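Local atomic coordinates of putative modulator of DNA gyrase (Bacteroides thetaiotaomicron, PDB entry 1VPB), a protein that probably acts as a metallopeptidase of the U62 (PmbA/TldD) family and is named a putative modulator of DNA gyrase. Residues 142-147 and 164-169; 69-74 and 99-104; 386-391 and 413-418; 238-243 and 403-408; 292-297 and 350-355. All blocks are in the same frame, centred on the assembly; numbering follows the deposited sequence. Where two conformers were deposited one is given.

Interaction 1 of 5, residues 142-147 and 164-169; sequences IEMAKA and SSYGDG
Helix segment 142-147 runs nearly antiparallel to strand segment 164-169, the two axes 151° apart and 7.2 Å from each other at their closest, with Ala145 set over Ser165. So short a spacing is possible because the helix meets the strand through a methyl group: Ala145 CB lies 4.1 Å from Tyr166 CB. Tyr166 CG stands anti to its backbone N (chi1 170°), and the ring runs on to Asp168, where Tyr166 OH donates to the anti lone pair of Asp168 OD2 at 2.6 Å. Lys141 forms a salt bridge to the same carboxylate oxygen. Met144 SD stays at the margin, 4.5 Å from Tyr166 CE2. The one hydrogen bond between the segments comes from Ser164, whose OG sits between its own N and carbonyl carbon (chi1 55°) and donates to Ala145 O at 2.9 Å, from above the carbonyl plane. An alanine here removes the hydroxyl and would probably loosen the tie between strand and helix. Strand 159-177 lies inside the six-stranded antiparallel sheet, between strands 36-52 and 181-198. The contact thus combines an alanine methyl and a tyrosine side chain with one buried serine hydroxyl, its proton spent on a helix carbonyl.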
# COMPACT_ATOMS: atom_id res chain seq x y z
N ILE A 142 -3.78 -15.27 21.57
CA ILE A 142 -4.12 -16.22 20.53
C ILE A 142 -5.40 -17.02 20.86
O ILE A 142 -6.17 -17.35 19.96
CB ILE A 142 -2.94 -17.14 20.20
CG1 ILE A 142 -3.22 -17.85 18.89
CG2 ILE A 142 -2.70 -18.14 21.32
CD1 ILE A 142 -2.25 -18.90 18.54
N GLU A 143 -5.66 -17.30 22.13
CA GLU A 143 -6.94 -17.91 22.51
C GLU A 143 -8.17 -17.08 22.11
O GLU A 143 -9.23 -17.64 21.70
CB GLU A 143 -7.02 -18.19 24.02
CG GLU A 143 -6.17 -19.35 24.50
CD GLU A 143 -6.47 -20.67 23.80
OE1 GLU A 143 -7.67 -21.00 23.62
OE2 GLU A 143 -5.50 -21.37 23.41
N MET A 144 -8.09 -15.77 22.28
CA MET A 144 -9.18 -14.90 21.83
C MET A 144 -9.45 -15.07 20.34
O MET A 144 -10.60 -15.08 19.95
CB MET A 144 -8.89 -13.43 22.10
CG MET A 144 -8.82 -13.09 23.58
SD MET A 144 -8.30 -11.39 23.89
CE MET A 144 -7.77 -11.55 25.54
N ALA A 145 -8.39 -15.14 19.52
CA ALA A 145 -8.59 -15.30 18.09
C ALA A 145 -9.19 -16.67 17.78
O ALA A 145 -10.08 -16.82 16.93
CB ALA A 145 -7.30 -15.10 17.39
N LYS A 146 -8.74 -17.70 18.51
CA LYS A 146 -9.36 -19.00 18.38
C LYS A 146 -10.84 -18.98 18.72
O LYS A 146 -11.65 -19.57 18.02
CB LYS A 146 -8.69 -20.00 19.28
CG LYS A 146 -7.30 -20.31 18.96
CD LYS A 146 -6.92 -21.58 19.75
CE LYS A 146 -5.50 -21.52 20.21
NZ LYS A 146 -5.09 -22.86 20.73
N ALA A 147 -11.20 -18.32 19.82
CA ALA A 147 -12.61 -18.22 20.22
C ALA A 147 -13.45 -17.53 19.16
O ALA A 147 -14.59 -17.89 18.95
CB ALA A 147 -12.74 -17.50 21.54
N SER A 164 -9.63 -15.62 11.37
CA SER A 164 -9.71 -14.68 12.48
C SER A 164 -8.32 -14.13 12.77
O SER A 164 -7.29 -14.73 12.43
CB SER A 164 -10.29 -15.36 13.73
OG SER A 164 -9.58 -16.51 14.09
N SER A 165 -8.30 -13.02 13.45
CA SER A 165 -7.06 -12.32 13.73
C SER A 165 -7.12 -11.62 15.06
O SER A 165 -8.17 -11.09 15.47
CB SER A 165 -6.83 -11.24 12.67
OG SER A 165 -6.87 -11.83 11.37
N TYR A 166 -5.96 -11.56 15.71
CA TYR A 166 -5.70 -10.69 16.83
C TYR A 166 -4.57 -9.74 16.46
O TYR A 166 -3.58 -10.15 15.85
CB TYR A 166 -5.28 -11.54 18.05
CG TYR A 166 -4.77 -10.72 19.20
CD1 TYR A 166 -3.47 -10.21 19.22
CD2 TYR A 166 -5.63 -10.32 20.25
CE1 TYR A 166 -3.03 -9.39 20.26
CE2 TYR A 166 -5.20 -9.49 21.25
CZ TYR A 166 -3.89 -9.06 21.28
OH TYR A 166 -3.41 -8.25 22.30
N GLY A 167 -4.69 -8.48 16.80
CA GLY A 167 -3.60 -7.53 16.69
C GLY A 167 -3.49 -6.66 17.94
O GLY A 167 -4.49 -6.33 18.55
N ASP A 168 -2.29 -6.26 18.30
CA ASP A 168 -2.14 -5.19 19.25
C ASP A 168 -0.91 -4.35 18.94
O ASP A 168 -0.11 -4.66 18.06
CB ASP A 168 -2.14 -5.69 20.70
CG ASP A 168 -0.88 -6.47 21.11
OD1 ASP A 168 0.25 -6.13 20.62
OD2 ASP A 168 -0.99 -7.41 21.95
N GLY A 169 -0.80 -3.24 19.64
CA GLY A 169 0.40 -2.41 19.58
C GLY A 169 0.50 -1.36 20.64
O GLY A 169 -0.49 -1.04 21.33

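Interaction 2 of 5, residues 69-74 and 99-104; sequences LSLYVD and DSTRYL
Strand 69-73 and the end of helix 87-101 meet through a compact apolar patch on one side and a charged, watered border on the other. In the packed part, Thr101 turns its methyl to the strand: CG2, anti to the backbone N, lies 3.9 Å from Val73 CG2, the two side chains crossing obliquely. Thr101 OG1 is directed back into its own helix, where it bonds to the carbonyl of Gly97, and meets Leu71 only through a loose approach to CD1 at 4.0 Å. Ile98 and Cys34 add to the apolar surroundings of Val73 and Leu71.

The looser side is built on Arg102. Its chain leaves anti to the backbone N and bends at chi3 (-68°), which lays the guanidinium across Val73, with CG1 over one face, 3.7 Å from Arg102 NH2. The edge of the same group is spent on acids. Arg102 NE donates to Asp74 OD2 at 2.8 Å, reaching it from above a carboxylate plane turned 52° from the guanidinium, while Arg102 NH1 donates more straightly (160°) to the anti lone pair of Asp99 OD1 at 2.9 Å. Water 1 accepts from Arg102 NH2 at 2.9 Å and donates to Asp74 OD1 at 2.7 Å, so Asp74 is joined to the arginine both directly and through water. Two acids and a water along the edge would probably fix the rotation of the guanidinium and balance its charge. Thr101 also touches Leu59 of the second subunit. The arrangement is a helix end packed on an antiparallel sheet, with a salt-bridge network along its partly exposed border.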
# COMPACT_ATOMS: atom_id res chain seq x y z
N LEU A 69 13.69 13.93 11.19
CA LEU A 69 13.91 15.37 11.35
C LEU A 69 13.37 16.12 10.17
O LEU A 69 13.42 15.64 9.04
CB LEU A 69 15.43 15.67 11.44
CG LEU A 69 16.20 15.19 12.67
CD1 LEU A 69 16.66 13.78 12.48
CD2 LEU A 69 17.37 16.04 12.94
N SER A 70 12.86 17.34 10.42
CA SER A 70 12.47 18.28 9.38
C SER A 70 13.55 19.35 9.50
O SER A 70 13.81 19.87 10.57
CB SER A 70 11.15 18.94 9.63
OG SER A 70 10.08 17.98 9.60
N LEU A 71 14.21 19.62 8.38
CA LEU A 71 15.36 20.51 8.32
C LEU A 71 15.06 21.80 7.54
O LEU A 71 14.61 21.78 6.43
CB LEU A 71 16.54 19.78 7.65
CG LEU A 71 16.90 18.37 8.14
CD1 LEU A 71 17.97 17.82 7.24
CD2 LEU A 71 17.38 18.42 9.55
N TYR A 72 15.20 22.97 8.22
CA TYR A 72 14.97 24.29 7.64
C TYR A 72 16.36 24.93 7.43
O TYR A 72 17.05 25.26 8.41
CB TYR A 72 14.13 25.15 8.58
CG TYR A 72 12.71 24.63 8.77
CD1 TYR A 72 12.49 23.54 9.58
CD2 TYR A 72 11.63 25.25 8.15
CE1 TYR A 72 11.17 23.04 9.77
CE2 TYR A 72 10.35 24.78 8.30
CZ TYR A 72 10.13 23.66 9.12
OH TYR A 72 8.81 23.21 9.27
N VAL A 73 16.79 24.94 6.20
CA VAL A 73 18.18 25.22 5.84
C VAL A 73 18.19 26.27 4.76
O VAL A 73 17.89 26.06 3.54
CB VAL A 73 18.92 23.96 5.29
CG1 VAL A 73 20.39 24.32 4.97
CG2 VAL A 73 18.81 22.78 6.24
N ASP A 74 18.53 27.48 5.16
CA ASP A 74 18.63 28.51 4.14
C ASP A 74 17.43 28.74 3.28
O ASP A 74 17.52 29.01 2.09
CB ASP A 74 19.93 28.33 3.31
CG ASP A 74 21.19 28.36 4.14
OD1 ASP A 74 21.20 28.56 5.42
OD2 ASP A 74 22.29 28.07 3.57
N ASP A 99 22.99 19.41 4.02
CA ASP A 99 23.68 19.86 2.82
C ASP A 99 22.88 19.53 1.56
O ASP A 99 22.80 20.33 0.66
CB ASP A 99 25.05 19.29 2.81
CG ASP A 99 25.98 19.93 3.84
OD1 ASP A 99 25.76 21.08 4.33
OD2 ASP A 99 26.99 19.30 4.20
N SER A 100 22.19 18.39 1.57
CA SER A 100 21.32 18.00 0.48
C SER A 100 20.09 18.92 0.36
O SER A 100 19.69 19.30 -0.74
CB SER A 100 20.88 16.57 0.69
OG SER A 100 21.99 15.72 0.54
N THR A 101 19.53 19.26 1.49
CA THR A 101 18.34 20.12 1.56
C THR A 101 18.66 21.47 0.96
O THR A 101 17.85 22.05 0.25
CB THR A 101 17.87 20.29 3.01
OG1 THR A 101 17.36 19.05 3.52
CG2 THR A 101 16.80 21.33 3.22
N ARG A 102 19.86 21.96 1.24
CA ARG A 102 20.23 23.28 0.71
C ARG A 102 20.23 23.39 -0.81
O ARG A 102 20.20 24.48 -1.40
CB ARG A 102 21.60 23.67 1.28
CG ARG A 102 21.92 25.15 1.13
CD ARG A 102 23.28 25.60 1.67
NE ARG A 102 23.39 25.52 3.13
CZ ARG A 102 24.01 24.57 3.81
NH1 ARG A 102 24.58 23.53 3.23
NH2 ARG A 102 24.03 24.64 5.10
N TYR A 103 20.39 22.25 -1.49
CA TYR A 103 20.35 22.24 -2.94
C TYR A 103 18.96 22.41 -3.57
O TYR A 103 18.83 22.72 -4.81
CB TYR A 103 20.98 20.98 -3.50
CG TYR A 103 22.44 20.81 -3.10
CD1 TYR A 103 23.41 21.75 -3.43
CD2 TYR A 103 22.82 19.68 -2.47
CE1 TYR A 103 24.76 21.54 -3.06
CE2 TYR A 103 24.14 19.46 -2.11
CZ TYR A 103 25.09 20.39 -2.39
OH TYR A 103 26.42 20.08 -2.02
N LEU A 104 17.94 22.25 -2.75
CA LEU A 104 16.55 22.48 -3.19
C LEU A 104 16.33 23.96 -3.53
O LEU A 104 17.12 24.82 -3.10
CB LEU A 104 15.58 22.09 -2.09
CG LEU A 104 15.56 20.64 -1.68
CD1 LEU A 104 14.65 20.42 -0.51
CD2 LEU A 104 15.27 19.70 -2.80
O HOH W 1 22.96 26.90 6.66

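Interaction 3 of 5, residues 386-391 and 413-418; sequences TGDFSY and TGNLIT
An antiparallel strand pair ends here in a capped helix: strand 388-399 pairs with the end of strand 402-413, and the chain turns a corner at Gly414 before helix 416-421 starts. Phe389 and Gly414 form the hydrogen-bonded pair, with Phe389 N donating to Gly414 O at 2.8 Å and Gly414 N returning a longer bond to Phe389 O. The Phe389 ring folds back over this pair, its CG in the crowded position between N and carbonyl carbon (chi1 73°). Gly414 N lies over the ring centre, 3.5 Å above its plane, and Gly414 CA makes a CH-pi contact; a side chain at 414 would run into the ring. Phe389 CD2 also touches Leu416 CD2 at 3.7 Å. On the other face, Asn415 ND2 divides its two bonds between Thr386 O at 2.8 Å and Asp388 OD1 at 2.9 Å, the latter almost straight (177°), although the amide and carboxylate planes stand 86° apart. Asn415 OD1 accepts from Ile417 N at 3.0 Å as the N-cap, while Leu416 N donates to Gly387 O at 2.9 Å. A leucine in place of Asn415 removes the amide and would probably leave Ile417 N without its cap and loosen the hold on Thr386 and Asp388. Thr386 OG1 accepts from Asp388 N in an ST turn. The whole is a strand-to-helix junction whose N-cap residue is tied across to the neighbouring strand.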
# COMPACT_ATOMS: atom_id res chain seq x y z
N THR A 386 -15.43 18.98 -7.77
CA THR A 386 -16.87 19.22 -7.97
C THR A 386 -17.79 18.58 -6.90
O THR A 386 -18.91 19.06 -6.68
CB THR A 386 -17.35 18.69 -9.35
OG1 THR A 386 -17.31 17.26 -9.40
CG2 THR A 386 -16.42 19.10 -10.46
N GLY A 387 -17.33 17.49 -6.31
CA GLY A 387 -18.13 16.70 -5.36
C GLY A 387 -19.09 15.70 -5.97
O GLY A 387 -19.80 15.03 -5.25
N ASP A 388 -19.12 15.57 -7.31
CA ASP A 388 -19.93 14.54 -7.92
C ASP A 388 -19.38 13.17 -7.52
O ASP A 388 -18.16 13.00 -7.39
CB ASP A 388 -19.94 14.69 -9.45
CG ASP A 388 -20.71 15.88 -9.93
OD1 ASP A 388 -21.50 16.49 -9.17
OD2 ASP A 388 -20.61 16.27 -11.11
N PHE A 389 -20.28 12.21 -7.33
CA PHE A 389 -19.88 10.88 -6.84
C PHE A 389 -20.64 9.77 -7.52
O PHE A 389 -21.75 9.96 -8.04
CB PHE A 389 -20.01 10.77 -5.30
CG PHE A 389 -21.43 10.68 -4.81
CD1 PHE A 389 -22.11 9.46 -4.81
CD2 PHE A 389 -22.09 11.82 -4.39
CE1 PHE A 389 -23.46 9.39 -4.40
CE2 PHE A 389 -23.41 11.76 -3.95
CZ PHE A 389 -24.11 10.57 -3.98
N SER A 390 -20.02 8.59 -7.52
CA SER A 390 -20.68 7.36 -7.96
C SER A 390 -20.02 6.24 -7.18
O SER A 390 -18.79 6.05 -7.25
CB SER A 390 -20.50 7.15 -9.46
OG SER A 390 -21.11 5.93 -9.88
N TYR A 391 -20.81 5.50 -6.40
CA TYR A 391 -20.23 4.41 -5.63
C TYR A 391 -21.02 3.15 -5.79
O TYR A 391 -22.24 3.19 -5.92
CB TYR A 391 -20.16 4.70 -4.14
CG TYR A 391 -19.44 5.96 -3.74
CD1 TYR A 391 -18.07 6.13 -3.97
CD2 TYR A 391 -20.11 6.94 -3.02
CE1 TYR A 391 -17.44 7.29 -3.56
CE2 TYR A 391 -19.49 8.06 -2.62
CZ TYR A 391 -18.17 8.25 -2.88
OH TYR A 391 -17.59 9.40 -2.44
N THR A 413 -25.33 7.58 -7.00
CA THR A 413 -24.69 8.72 -7.66
C THR A 413 -25.34 9.98 -7.19
O THR A 413 -26.44 9.96 -6.67
CB THR A 413 -24.85 8.66 -9.19
OG1 THR A 413 -26.24 8.73 -9.56
CG2 THR A 413 -24.34 7.34 -9.76
N GLY A 414 -24.65 11.09 -7.42
CA GLY A 414 -25.17 12.41 -7.06
C GLY A 414 -24.03 13.35 -6.83
O GLY A 414 -22.93 13.14 -7.34
N ASN A 415 -24.28 14.40 -6.03
CA ASN A 415 -23.26 15.35 -5.65
C ASN A 415 -23.25 15.38 -4.14
O ASN A 415 -24.31 15.34 -3.51
CB ASN A 415 -23.53 16.74 -6.23
CG ASN A 415 -22.47 17.74 -5.83
OD1 ASN A 415 -22.53 18.36 -4.75
ND2 ASN A 415 -21.46 17.90 -6.68
N LEU A 416 -22.07 15.39 -3.56
CA LEU A 416 -21.92 15.23 -2.11
C LEU A 416 -22.59 16.36 -1.32
O LEU A 416 -23.11 16.14 -0.23
CB LEU A 416 -20.46 15.11 -1.73
CG LEU A 416 -19.83 13.76 -2.11
CD1 LEU A 416 -18.31 13.87 -1.97
CD2 LEU A 416 -20.36 12.61 -1.18
N ILE A 417 -22.58 17.56 -1.87
CA ILE A 417 -23.21 18.66 -1.15
C ILE A 417 -24.70 18.48 -1.03
O ILE A 417 -25.24 18.60 0.06
CB ILE A 417 -22.84 20.03 -1.81
CG1 ILE A 417 -21.37 20.28 -1.75
CG2 ILE A 417 -23.54 21.19 -1.12
CD1 ILE A 417 -20.98 21.56 -2.47
N THR A 418 -25.38 18.20 -2.14
CA THR A 418 -26.84 17.96 -2.11
C THR A 418 -27.17 16.68 -1.35
O THR A 418 -28.22 16.57 -0.69
CB THR A 418 -27.49 18.04 -3.51
OG1 THR A 418 -26.67 17.40 -4.50
CG2 THR A 418 -27.58 19.51 -3.94

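Interaction 4 of 5, residues 238-243 and 403-408; sequences GQKKVQ and LTQPVS
Lys240 O is the best-held polar atom here, gripped twice: Ser408 N gives it one hydrogen bond at 3.2 Å, from well above the carbonyl plane, and Val407 CA adds one C-H...O contact at 3.3 Å. The companion bond runs the other way, from Lys240 N to Pro406 O at 3.1 Å, so that Lys240 grips the backbone on both sides of Val407 in a single beta bridge. The pairing stops there: the touching parts run 85° apart, and 238-243 is loop. Side chains fill in around the crossing. Gln239, extended beyond CG, lies along Ser408, its CB 3.3 Å from Ser408 OG and its CG 3.8 Å from Pro406 CB, and its amide NE2 is bound by Glu394 of the adjacent strand 388-399. Pro406 CG packs against Gly238 O at 3.6 Å; Gly238 itself has positive phi (85°), which suits a residue without a side chain. At the other end Val242 CG1, beside its backbone N, meets Val407 CG2 at 3.7 Å, and the valine runs antiparallel alongside the Gln405 side chain. Met410 and Ile372 continue this apolar patch. The linker before strand 245-251 is thus held to the C-terminal sheet mainly by main-chain bonds at one residue, with aliphatic carbon on either side of them and little dependence on charge.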
# COMPACT_ATOMS: atom_id res chain seq x y z
N GLY A 238 -28.32 -14.21 -2.44
CA GLY A 238 -29.49 -13.81 -3.21
C GLY A 238 -29.43 -12.37 -3.66
O GLY A 238 -30.42 -11.85 -4.18
N GLN A 239 -28.30 -11.69 -3.49
CA GLN A 239 -28.23 -10.28 -3.89
C GLN A 239 -28.53 -10.09 -5.38
O GLN A 239 -28.10 -10.89 -6.21
CB GLN A 239 -26.89 -9.68 -3.55
CG GLN A 239 -26.74 -9.27 -2.09
CD GLN A 239 -25.30 -8.85 -1.75
OE1 GLN A 239 -24.38 -9.17 -2.51
NE2 GLN A 239 -25.11 -8.15 -0.62
N LYS A 240 -29.32 -9.07 -5.70
CA LYS A 240 -29.80 -8.79 -7.06
C LYS A 240 -29.94 -7.27 -7.23
O LYS A 240 -30.11 -6.57 -6.26
CB LYS A 240 -31.21 -9.38 -7.30
CG LYS A 240 -31.29 -10.86 -7.62
CD LYS A 240 -32.63 -11.21 -8.27
CE LYS A 240 -33.81 -10.98 -7.33
NZ LYS A 240 -35.08 -11.58 -7.88
N LYS A 241 -29.95 -6.80 -8.47
CA LYS A 241 -30.28 -5.42 -8.77
C LYS A 241 -31.75 -5.14 -8.46
O LYS A 241 -32.55 -6.07 -8.39
CB LYS A 241 -30.04 -5.12 -10.25
CG LYS A 241 -28.57 -5.16 -10.68
CD LYS A 241 -28.41 -4.94 -12.20
CE LYS A 241 -27.02 -4.37 -12.56
NZ LYS A 241 -26.98 -3.80 -13.95
N VAL A 242 -32.09 -3.87 -8.27
CA VAL A 242 -33.49 -3.43 -8.13
C VAL A 242 -33.72 -2.32 -9.15
O VAL A 242 -32.77 -1.86 -9.78
CB VAL A 242 -33.80 -2.92 -6.70
CG1 VAL A 242 -33.60 -4.05 -5.68
CG2 VAL A 242 -32.91 -1.71 -6.34
N GLN A 243 -34.97 -1.88 -9.32
CA GLN A 243 -35.26 -0.85 -10.33
C GLN A 243 -34.51 0.44 -10.03
O GLN A 243 -34.39 0.83 -8.87
CB GLN A 243 -36.75 -0.54 -10.41
CG GLN A 243 -37.13 0.36 -11.60
N LEU A 403 -36.80 -4.89 5.80
CA LEU A 403 -35.79 -5.28 4.85
C LEU A 403 -36.34 -6.42 4.02
O LEU A 403 -36.86 -7.40 4.57
CB LEU A 403 -34.51 -5.73 5.56
CG LEU A 403 -33.79 -4.75 6.49
CD1 LEU A 403 -32.47 -5.28 6.88
CD2 LEU A 403 -33.64 -3.42 5.80
N THR A 404 -36.26 -6.29 2.70
CA THR A 404 -36.70 -7.39 1.84
C THR A 404 -35.55 -7.88 0.97
O THR A 404 -34.66 -8.58 1.47
CB THR A 404 -37.96 -7.01 1.03
OG1 THR A 404 -37.70 -5.85 0.23
CG2 THR A 404 -39.10 -6.58 1.96
N GLN A 405 -35.57 -7.54 -0.31
CA GLN A 405 -34.66 -8.14 -1.27
C GLN A 405 -33.24 -7.75 -0.99
O GLN A 405 -32.96 -6.56 -0.75
CB GLN A 405 -35.02 -7.70 -2.69
CG GLN A 405 -34.24 -8.46 -3.77
CD GLN A 405 -34.03 -7.65 -5.03
OE1 GLN A 405 -32.93 -7.15 -5.27
NE2 GLN A 405 -35.09 -7.50 -5.82
N PRO A 406 -32.33 -8.72 -0.95
CA PRO A 406 -30.91 -8.37 -0.83
C PRO A 406 -30.44 -7.72 -2.12
O PRO A 406 -30.87 -8.13 -3.21
CB PRO A 406 -30.22 -9.72 -0.61
CG PRO A 406 -31.21 -10.75 -0.83
CD PRO A 406 -32.56 -10.16 -1.02
N VAL A 407 -29.61 -6.70 -2.00
CA VAL A 407 -29.26 -5.87 -3.13
C VAL A 407 -27.76 -5.84 -3.39
O VAL A 407 -26.96 -5.75 -2.46
CB VAL A 407 -29.73 -4.40 -2.91
CG1 VAL A 407 -29.23 -3.48 -4.01
CG2 VAL A 407 -31.23 -4.35 -2.84
N SER A 408 -27.41 -5.89 -4.67
CA SER A 408 -26.07 -5.59 -5.14
C SER A 408 -26.14 -5.16 -6.60
O SER A 408 -27.22 -5.01 -7.16
CB SER A 408 -25.16 -6.80 -4.98
OG SER A 408 -25.56 -7.82 -5.89

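Interaction 5 of 5, residues 292-297 and 350-355; sequences LTLTDE and SILVME
Leu292 leads, its CD1 against the bent Met354 side chain, which in the conformer given brings SD to 3.1 Å and CE to 3.3 Å from that methyl. Thr293 O then accepts from Glu355 N at 2.8 Å, in the carbonyl plane. Its hydroxyl, bound to Lys324 N, is also joined to the Glu355 carboxylate by waters 3 and 4, one for each carboxylate oxygen. Leu294 turns to the face shared with Leu352 and Met354, its CD1 4.1 Å from Met354 CB. Thr295 forms the hydrogen-bonded pair with Val353: Thr295 N donates to Val353 O at 3.0 Å, and Val353 N answers to Thr295 O, nearly along the C=O axis. Thr295 OG1 donates along its own segment to the anti lone pair of Glu297 OE2. Asp296, with CG anti to the backbone N (chi1 -172°), holds the chain just before the partner strand: OD1 accepts from Ser350 N at 2.8 Å and from Ile351 N at 3.1 Å, while water 6 links OD2 to Ser350 OG. Glu297 N closes the pairing on Ile351 O, Glu297 CG lies 3.5 Å from Val353 CG2, and the Glu297 carboxylate forms a salt bridge with Arg318. Strand 294-296 is central in a five-stranded mixed sheet, antiparallel to 352-354, with 319-323 on its other side and 436-437 beyond 352-354; helix 256-265 packs on the Leu294 and Leu352 face.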
# COMPACT_ATOMS: atom_id res chain seq x y z
N LEU A 292 -27.21 17.97 10.05
CA LEU A 292 -25.76 17.75 10.07
C LEU A 292 -25.08 18.72 11.03
O LEU A 292 -24.81 19.85 10.70
CB LEU A 292 -25.13 17.90 8.69
CG LEU A 292 -23.60 17.72 8.56
CD1 LEU A 292 -23.21 16.35 9.13
CD2 LEU A 292 -23.11 17.87 7.13
N THR A 293 -24.79 18.19 12.20
CA THR A 293 -23.93 18.84 13.16
C THR A 293 -22.79 17.90 13.50
O THR A 293 -22.98 16.73 13.86
CB THR A 293 -24.78 19.22 14.41
OG1 THR A 293 -25.73 20.21 14.04
CG2 THR A 293 -23.92 19.87 15.47
N LEU A 294 -21.59 18.45 13.38
CA LEU A 294 -20.37 17.70 13.42
C LEU A 294 -19.33 18.54 14.13
O LEU A 294 -19.11 19.68 13.76
CB LEU A 294 -19.90 17.39 12.01
CG LEU A 294 -18.72 16.41 11.91
CD1 LEU A 294 -19.05 14.97 12.29
CD2 LEU A 294 -18.16 16.46 10.48
N THR A 295 -18.71 17.97 15.16
CA THR A 295 -17.65 18.67 15.88
C THR A 295 -16.39 17.83 15.86
O THR A 295 -16.42 16.59 15.76
CB THR A 295 -18.03 18.99 17.34
OG1 THR A 295 -18.41 17.78 17.96
CG2 THR A 295 -19.26 19.86 17.42
N ASP A 296 -15.27 18.52 16.05
CA ASP A 296 -13.98 17.88 16.30
C ASP A 296 -13.74 17.96 17.81
O ASP A 296 -13.81 19.05 18.37
CB ASP A 296 -12.88 18.64 15.53
CG ASP A 296 -11.53 17.98 15.55
OD1 ASP A 296 -11.39 16.76 15.85
OD2 ASP A 296 -10.55 18.68 15.25
N GLU A 297 -13.57 16.81 18.44
CA GLU A 297 -13.50 16.67 19.89
C GLU A 297 -12.19 16.03 20.28
O GLU A 297 -12.17 14.85 20.59
CB GLU A 297 -14.61 15.73 20.31
CG GLU A 297 -15.97 16.30 19.98
CD GLU A 297 -16.40 17.33 20.94
OE1 GLU A 297 -15.65 17.58 21.96
OE2 GLU A 297 -17.54 17.84 20.68
N SER A 350 -9.30 15.28 14.75
CA SER A 350 -8.79 14.32 15.70
C SER A 350 -9.86 13.27 16.02
O SER A 350 -9.64 12.09 15.82
CB SER A 350 -8.35 15.01 16.96
OG SER A 350 -7.25 15.91 16.73
N ILE A 351 -11.04 13.74 16.47
CA ILE A 351 -12.18 12.85 16.67
C ILE A 351 -13.41 13.55 16.15
O ILE A 351 -13.75 14.60 16.63
CB ILE A 351 -12.42 12.49 18.17
CG1 ILE A 351 -11.20 11.82 18.78
CG2 ILE A 351 -13.63 11.54 18.28
CD1 ILE A 351 -11.31 11.54 20.28
N LEU A 352 -14.00 12.98 15.09
CA LEU A 352 -15.21 13.56 14.53
C LEU A 352 -16.42 12.98 15.19
O LEU A 352 -16.61 11.75 15.24
CB LEU A 352 -15.29 13.34 13.05
CG LEU A 352 -14.17 14.07 12.27
CD1 LEU A 352 -14.23 13.67 10.84
CD2 LEU A 352 -14.25 15.56 12.35
N VAL A 353 -17.26 13.87 15.69
CA VAL A 353 -18.47 13.45 16.42
C VAL A 353 -19.70 14.09 15.76
O VAL A 353 -19.86 15.32 15.76
CB VAL A 353 -18.41 13.87 17.88
CG1 VAL A 353 -19.70 13.45 18.62
CG2 VAL A 353 -17.12 13.30 18.58
N MET A 354 -20.55 13.23 15.22
CA MET A 354 -21.81 13.66 14.64
C MET A 354 -22.87 13.69 15.73
O MET A 354 -22.90 12.80 16.59
CB MET A 354 -22.22 12.69 13.53
CG MET A 354 -23.48 13.05 12.77
SD MET A 354 -23.28 14.26 11.43
CE MET A 354 -22.43 13.28 10.21
N GLU A 355 -23.71 14.71 15.72
CA GLU A 355 -24.84 14.78 16.63
C GLU A 355 -25.77 13.60 16.37
O GLU A 355 -26.07 13.26 15.23
CB GLU A 355 -25.54 16.13 16.49
CG GLU A 355 -26.89 16.20 17.15
CD GLU A 355 -27.53 17.54 16.86
OE1 GLU A 355 -27.05 18.49 17.51
OE2 GLU A 355 -28.42 17.61 15.94
O HOH W 2 -25.77 15.38 13.15
O HOH W 3 -28.22 19.13 13.71
O HOH W 4 -27.28 20.91 16.44
O HOH W 5 -21.31 17.17 17.40
O HOH W 6 -7.98 18.25 15.56

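Overall arrangement
Interactions 1 and 2 mount consecutive helices, 138-150 and 87-101, on one six-stranded antiparallel sheet, yet their centres are 45 Å apart. They are also linked through the dimer, since Leu104 of one subunit packs on Ile142 of the other. Interactions 3 and 4 both use strand 402-413, next to 388-399 in the mixed C-terminal sheet; their segments alternate along the chain and their nearest atoms are about 9 Å apart. Interaction 5 lies in a separate sheet, and its segments are nested inside the loop that interaction 4 closes, with nearest atoms about 7 Å from interaction 3; helix 256-265 touches both interactions 3 and 5. Interactions 2 and 4 are farthest apart, centres 58 Å from each other.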